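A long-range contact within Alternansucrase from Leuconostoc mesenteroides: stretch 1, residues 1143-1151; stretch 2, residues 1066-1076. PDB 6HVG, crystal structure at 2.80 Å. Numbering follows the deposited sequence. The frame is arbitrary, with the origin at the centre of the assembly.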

# COMPACT_ATOMS: atom_id res chain seq x y z
N GLU A 1143 -23.54 -0.14 -28.42
CA GLU A 1143 -24.76 -0.01 -29.22
C GLU A 1143 -25.91 -0.81 -28.59
O GLU A 1143 -27.01 -0.29 -28.41
CB GLU A 1143 -24.52 -0.49 -30.65
CG GLU A 1143 -25.63 -0.16 -31.63
CD GLU A 1143 -25.27 -0.52 -33.07
OE1 GLU A 1143 -24.59 -1.56 -33.26
OE2 GLU A 1143 -25.68 0.23 -33.99
N ALA A 1144 -25.63 -2.07 -28.24
CA ALA A 1144 -26.59 -2.94 -27.61
C ALA A 1144 -27.18 -2.32 -26.35
O ALA A 1144 -28.37 -2.53 -26.04
CB ALA A 1144 -25.96 -4.29 -27.29
N LEU A 1145 -26.37 -1.57 -25.61
CA LEU A 1145 -26.88 -0.91 -24.40
C LEU A 1145 -27.79 0.25 -24.78
O LEU A 1145 -28.76 0.49 -24.09
CB LEU A 1145 -25.74 -0.45 -23.51
CG LEU A 1145 -24.91 -1.56 -22.89
CD1 LEU A 1145 -23.56 -1.04 -22.42
CD2 LEU A 1145 -25.66 -2.23 -21.74
N HIS A 1146 -27.49 0.96 -25.86
CA HIS A 1146 -28.38 2.02 -26.35
C HIS A 1146 -29.69 1.48 -26.93
O HIS A 1146 -30.75 2.02 -26.66
CB HIS A 1146 -27.66 2.89 -27.39
CG HIS A 1146 -26.50 3.66 -26.83
ND1 HIS A 1146 -25.44 4.05 -27.60
CD2 HIS A 1146 -26.23 4.07 -25.57
CE1 HIS A 1146 -24.57 4.71 -26.85
NE2 HIS A 1146 -25.03 4.72 -25.61
N LYS A 1147 -29.62 0.41 -27.71
CA LYS A 1147 -30.82 -0.30 -28.14
C LYS A 1147 -31.72 -0.73 -26.96
O LYS A 1147 -32.93 -0.85 -27.13
CB LYS A 1147 -30.44 -1.53 -29.00
CG LYS A 1147 -30.12 -1.20 -30.46
CD LYS A 1147 -31.40 -1.31 -31.31
CE LYS A 1147 -31.18 -1.00 -32.80
NZ LYS A 1147 -31.22 0.45 -33.11
N ASN A 1148 -31.15 -0.95 -25.77
CA ASN A 1148 -31.93 -1.24 -24.56
C ASN A 1148 -32.00 -0.06 -23.58
O ASN A 1148 -32.27 -0.26 -22.38
CB ASN A 1148 -31.38 -2.46 -23.85
CG ASN A 1148 -31.52 -3.73 -24.65
OD1 ASN A 1148 -32.31 -4.61 -24.31
ND2 ASN A 1148 -30.76 -3.82 -25.73
N GLY A 1149 -31.81 1.15 -24.09
CA GLY A 1149 -32.05 2.39 -23.34
C GLY A 1149 -31.16 2.59 -22.14
O GLY A 1149 -31.53 3.25 -21.18
N MET A 1150 -29.96 2.02 -22.20
CA MET A 1150 -28.95 2.21 -21.15
C MET A 1150 -27.78 3.01 -21.69
O MET A 1150 -27.45 2.92 -22.87
CB MET A 1150 -28.43 0.87 -20.68
CG MET A 1150 -29.41 0.11 -19.81
SD MET A 1150 -28.75 -1.47 -19.27
CE MET A 1150 -29.06 -2.45 -20.73
N GLN A 1151 -27.17 3.79 -20.81
CA GLN A 1151 -25.97 4.53 -21.13
C GLN A 1151 -24.71 3.71 -20.88
O GLN A 1151 -24.73 2.76 -20.14
CB GLN A 1151 -25.90 5.79 -20.27
CG GLN A 1151 -26.96 6.83 -20.52
CD GLN A 1151 -26.84 7.97 -19.54
OE1 GLN A 1151 -25.73 8.33 -19.10
NE2 GLN A 1151 -27.97 8.56 -19.19
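Stretch 2 1066-1076: VIATKANLFKE

How do the two backbones run past each other? Stretch 2 is helical from its first residue, Val-1066, and continues a helix that begins earlier in the chain; it is kinked where the backbone N atoms of Asn-1072 and Leu-1073 have no bond to the turn before. Stretch 1 opens as the last part of another helix and leaves it near Lys-1147 for a loop. The two helices point nearly the same way, crossing at -24° with their axes 8.6 Å apart at closest approach. Stretch 2 therefore keeps in step with stretch 1: the CA of Ala-1068 lies 5.3 Å from the CA of Ala-1144, the CA of Ala-1071 lies 5.8 Å from the CA of Leu-1145, and the CA of Lys-1075 lies 6.1 Å from the CA of Asn-1148.

What fills the space where the helices come together? Mostly alanine, whose short side chains suit so close an approach. Ala-1144 points toward stretch 2, and its CB sits 3.8 Å from the CA of Ala-1068 and 4.3 Å from the CB of Ala-1071. That second methyl also packs on backbone, with Ala-1071 CB 3.6 Å from Ala-1144 O. Beside them, Leu-1145 starts out sideways but its end comes nearer, bringing CD2 to 4.2 Å from CG2 of Ile-1067.

Does Asn-1148 tie the stretches together with a hydrogen bond? It does not, although it is the residue of stretch 1 most covered by stretch 2. Its ND2 turns back to donate to Ala-1144 O at 2.7 Å, within its own stretch, while lying 3.6 Å from Ala-1071 CB. Its OD1 comes within 3.2 Å of Asn-1072 N, but the angle is poor. No hydrogen bond crosses between the stretches, so the contact rests on packing. The aliphatic part of Lys-1075 joins in, its CG 3.6 Å from Asn-1148 O.

How does the loop stay against stretch 2 beyond the helix end? Gly-1149 makes the turn with a positive phi of 64°, a conformation that favours glycine, and Met-1150 N then bonds back to Leu-1145 O at 2.7 Å. The Met-1150 side chain, in the m, t, m rotamer, points toward stretch 2. Its SD lies 3.6 Å from Phe-1074 CB, and its CE reaches within 3.2 Å of Ala-1071 O and 4.3 Å of Ala-1071 CB. Phe-1074 meets the sulfur close to its backbone, since the end of its side chain leads away from stretch 1.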

# COMPACT_ATOMS: atom_id res chain seq x y z
N VAL A 1066 -20.52 -10.91 -24.39
CA VAL A 1066 -21.57 -11.30 -23.44
C VAL A 1066 -22.51 -10.13 -23.10
O VAL A 1066 -23.71 -10.31 -23.07
CB VAL A 1066 -20.99 -11.93 -22.16
CG1 VAL A 1066 -22.06 -12.18 -21.12
CG2 VAL A 1066 -20.31 -13.26 -22.49
N ILE A 1067 -21.97 -8.94 -22.87
CA ILE A 1067 -22.80 -7.78 -22.54
C ILE A 1067 -23.81 -7.51 -23.67
O ILE A 1067 -24.97 -7.21 -23.39
CB ILE A 1067 -21.96 -6.51 -22.22
CG1 ILE A 1067 -21.21 -6.69 -20.89
CG2 ILE A 1067 -22.82 -5.26 -22.11
CD1 ILE A 1067 -20.06 -5.72 -20.69
N ALA A 1068 -23.38 -7.65 -24.92
CA ALA A 1068 -24.27 -7.46 -26.06
C ALA A 1068 -25.43 -8.47 -26.08
O ALA A 1068 -26.58 -8.07 -26.23
CB ALA A 1068 -23.50 -7.51 -27.36
N THR A 1069 -25.14 -9.75 -25.91
CA THR A 1069 -26.21 -10.75 -25.89
C THR A 1069 -27.15 -10.53 -24.69
O THR A 1069 -28.35 -10.75 -24.81
CB THR A 1069 -25.70 -12.22 -25.92
OG1 THR A 1069 -25.07 -12.54 -24.67
CG2 THR A 1069 -24.70 -12.45 -27.06
N LYS A 1070 -26.62 -10.07 -23.56
CA LYS A 1070 -27.38 -9.95 -22.29
C LYS A 1070 -27.94 -8.54 -21.94
O LYS A 1070 -28.49 -8.36 -20.85
CB LYS A 1070 -26.50 -10.43 -21.13
CG LYS A 1070 -26.78 -11.83 -20.62
CD LYS A 1070 -26.22 -12.93 -21.49
CE LYS A 1070 -26.40 -14.29 -20.81
NZ LYS A 1070 -27.85 -14.60 -20.48
N ALA A 1071 -27.81 -7.57 -22.83
CA ALA A 1071 -28.29 -6.21 -22.55
C ALA A 1071 -29.72 -6.17 -22.00
O ALA A 1071 -29.98 -5.51 -21.01
CB ALA A 1071 -28.19 -5.35 -23.80
N ASN A 1072 -30.64 -6.86 -22.67
CA ASN A 1072 -32.01 -7.13 -22.18
C ASN A 1072 -32.13 -7.30 -20.67
O ASN A 1072 -32.90 -6.59 -20.02
CB ASN A 1072 -32.63 -8.37 -22.90
CG ASN A 1072 -31.60 -9.53 -23.15
OD1 ASN A 1072 -31.28 -10.33 -22.25
ND2 ASN A 1072 -31.11 -9.62 -24.39
N LEU A 1073 -31.36 -8.24 -20.10
CA LEU A 1073 -31.46 -8.60 -18.68
C LEU A 1073 -31.33 -7.40 -17.74
O LEU A 1073 -32.00 -7.34 -16.70
CB LEU A 1073 -30.41 -9.66 -18.33
CG LEU A 1073 -30.33 -10.12 -16.86
CD1 LEU A 1073 -31.66 -10.65 -16.34
CD2 LEU A 1073 -29.25 -11.17 -16.70
N PHE A 1074 -30.48 -6.45 -18.11
CA PHE A 1074 -30.24 -5.23 -17.34
C PHE A 1074 -31.28 -4.15 -17.51
O PHE A 1074 -31.50 -3.35 -16.60
CB PHE A 1074 -28.86 -4.67 -17.69
CG PHE A 1074 -27.75 -5.68 -17.51
CD1 PHE A 1074 -27.53 -6.26 -16.26
CD2 PHE A 1074 -26.99 -6.09 -18.59
CE1 PHE A 1074 -26.58 -7.22 -16.10
CE2 PHE A 1074 -26.02 -7.03 -18.43
CZ PHE A 1074 -25.82 -7.60 -17.18
N LYS A 1075 -31.93 -4.10 -18.66
CA LYS A 1075 -33.05 -3.18 -18.84
C LYS A 1075 -34.11 -3.50 -17.80
O LYS A 1075 -34.63 -2.60 -17.16
CB LYS A 1075 -33.62 -3.27 -20.25
CG LYS A 1075 -34.71 -2.27 -20.58
CD LYS A 1075 -35.38 -2.65 -21.90
CE LYS A 1075 -36.67 -1.89 -22.17
NZ LYS A 1075 -36.40 -0.48 -22.56
N GLU A 1076 -34.40 -4.79 -17.64
CA GLU A 1076 -35.46 -5.26 -16.74
C GLU A 1076 -35.12 -5.19 -15.24
O GLU A 1076 -36.02 -5.23 -14.40
CB GLU A 1076 -35.94 -6.67 -17.16
CG GLU A 1076 -36.91 -6.60 -18.36
CD GLU A 1076 -36.77 -7.74 -19.38
OE1 GLU A 1076 -35.64 -8.05 -19.82
OE2 GLU A 1076 -37.81 -8.31 -19.77